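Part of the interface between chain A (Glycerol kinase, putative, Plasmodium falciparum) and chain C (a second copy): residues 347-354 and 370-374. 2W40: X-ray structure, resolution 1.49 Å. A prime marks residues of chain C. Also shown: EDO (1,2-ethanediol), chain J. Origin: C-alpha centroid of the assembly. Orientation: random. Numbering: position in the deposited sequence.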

# COMPACT_ATOMS: atom_id res chain seq x y z
N ILE A 347 3.94 -8.29 -3.50
CA ILE A 347 3.11 -9.23 -2.80
C ILE A 347 2.28 -8.41 -1.78
O ILE A 347 2.78 -7.53 -1.13
N PHE A 348 1.00 -8.79 -1.74
CA PHE A 348 -0.02 -8.11 -0.81
C PHE A 348 -0.56 -9.22 0.08
O PHE A 348 -1.27 -10.11 -0.43
N VAL A 349 -0.18 -9.20 1.38
CA VAL A 349 -0.72 -10.16 2.31
C VAL A 349 -2.04 -9.56 2.84
O VAL A 349 -1.96 -8.52 3.58
N PRO A 350 -3.21 -10.02 2.34
CA PRO A 350 -4.50 -9.29 2.57
C PRO A 350 -5.05 -9.80 3.92
O PRO A 350 -5.67 -10.93 4.00
N ALA A 351 -4.57 -9.19 4.97
CA ALA A 351 -4.78 -9.68 6.37
C ALA A 351 -5.38 -8.47 7.17
O ALA A 351 -4.99 -8.19 8.29
N PHE A 352 -6.35 -7.79 6.56
CA PHE A 352 -6.96 -6.58 7.17
C PHE A 352 -7.55 -6.89 8.55
O PHE A 352 -7.57 -6.02 9.45
N SER A 353 -8.13 -8.08 8.66
CA SER A 353 -8.71 -8.60 9.91
C SER A 353 -7.95 -9.80 10.45
O SER A 353 -8.53 -10.73 11.02
N GLY A 354 -6.65 -9.83 10.18
CA GLY A 354 -5.78 -10.97 10.57
C GLY A 354 -5.85 -12.02 9.50
O GLY A 354 -6.43 -11.86 8.43
N GLY C 370 0.73 -2.86 8.69
CA GLY C 370 -0.16 -2.47 9.76
C GLY C 370 -1.55 -2.10 9.42
O GLY C 370 -2.30 -1.63 10.31
N MET C 371 -1.95 -2.32 8.16
CA MET C 371 -3.29 -1.88 7.71
C MET C 371 -4.44 -2.78 8.20
O MET C 371 -4.33 -4.01 8.32
N THR C 372 -5.53 -2.09 8.50
CA THR C 372 -6.79 -2.67 8.81
C THR C 372 -7.89 -2.14 7.88
O THR C 372 -7.65 -1.22 7.07
N PHE C 373 -9.14 -2.66 8.05
CA PHE C 373 -10.24 -2.13 7.26
C PHE C 373 -10.53 -0.62 7.55
O PHE C 373 -11.06 0.12 6.70
N ASN C 374 -10.17 -0.19 8.76
CA ASN C 374 -10.28 1.23 9.16
C ASN C 374 -9.29 2.17 8.42
O ASN C 374 -9.52 3.38 8.31

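Phe352 organises this contact. It sits in the type I turn from Ala351 to Gly354, closed by Gly354 N to Ala351 O at 3.0 Å, and its CA-to-CB bond points toward the second chain. With chi1 m (-68°) and chi2 -76°, its ring reaches Met371′, CE1 lying 4.1 Å from CB of that residue, while the ring edge meets the backbone of Thr372′.

Phe373′ starts out sideways, yet chi1 m (-73°) brings the end of its ring nearer. Phe352 CB then sits over its face, 3.5 Å from the centroid of the Phe373′ ring and almost on the normal. The two rings are near parallel (24°) but slid apart, with centroids at 5.0 Å, so the methylene rather than ring overlap fills the face. Met371′, extended at chi2 (t) between m values at chi1 and chi3, carries its CE to 4.1 Å from CE2 of Phe348, whose t rotamer brings its ring end nearer.

No direct hydrogen bond joins the stretches. Phe352 O approaches Thr372′ CA at 3.5 Å, a CA-H...O contact, and accepts from a water (2.6 Å from Phe352 O) that in turn accepts from Phe373′ N (3.1 Å). That water also bonds O1 of an ethanediol, probably from the crystallisation liquor, which accepts from Asn374′ N (3.0 Å to EDO O1).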

# COMPACT_ATOMS: atom_id res chain seq x y z
CB ILE A 347 3.92 -10.35 -2.05
CG1 ILE A 347 4.82 -11.06 -3.07
CG2 ILE A 347 3.01 -11.26 -1.19
CD1 ILE A 347 5.87 -11.98 -2.49
CB PHE A 348 -1.10 -7.47 -1.64
CG PHE A 348 -1.96 -6.47 -0.98
CD1 PHE A 348 -2.50 -5.45 -1.74
CD2 PHE A 348 -2.25 -6.48 0.37
CE1 PHE A 348 -3.35 -4.51 -1.17
CE2 PHE A 348 -3.08 -5.49 0.92
CZ PHE A 348 -3.65 -4.54 0.12
CB VAL A 349 0.28 -10.53 3.43
CG1 VAL A 349 -0.33 -11.52 4.43
CG2 VAL A 349 1.60 -10.99 2.84
CB PRO A 350 -5.37 -9.77 1.42
CG PRO A 350 -4.43 -10.64 0.53
CD PRO A 350 -3.45 -11.19 1.50
CB ALA A 351 -3.51 -10.15 6.99
CB PHE A 352 -8.02 -5.97 6.28
CG PHE A 352 -7.47 -5.37 5.06
CD1 PHE A 352 -6.82 -4.16 5.11
CD2 PHE A 352 -7.56 -5.99 3.85
CE1 PHE A 352 -6.29 -3.60 3.99
CE2 PHE A 352 -7.01 -5.40 2.71
CZ PHE A 352 -6.37 -4.21 2.79
CB SER A 353 -10.19 -8.91 9.76
OG SER A 353 -10.45 -9.87 8.86
CB MET C 371 -3.32 -1.75 6.18
CG MET C 371 -2.20 -0.91 5.56
SD MET C 371 -2.44 -0.58 3.84
CE MET C 371 -2.07 -2.20 3.12
CB THR C 372 -7.17 -2.43 10.32
OG1 THR C 372 -7.31 -1.03 10.60
CG2 THR C 372 -6.11 -3.15 11.28
CB PHE C 373 -11.49 -2.94 7.38
CG PHE C 373 -11.46 -4.24 6.66
CD1 PHE C 373 -11.23 -4.31 5.32
CD2 PHE C 373 -11.66 -5.41 7.38
CE1 PHE C 373 -11.19 -5.58 4.65
CE2 PHE C 373 -11.63 -6.64 6.71
CZ PHE C 373 -11.44 -6.72 5.38
CB ASN C 374 -10.12 1.31 10.66
CG ASN C 374 -10.09 2.76 11.18
OD1 ASN C 374 -9.00 3.24 11.50
ND2 ASN C 374 -11.26 3.48 11.15
C1 EDO J . -11.90 -2.09 11.07
O1 EDO J . -10.59 -2.03 11.07
C2 EDO J . -12.20 -3.56 10.92
O2 EDO J . -13.33 -3.46 10.13
O HOH W 1 -9.71 -4.73 10.22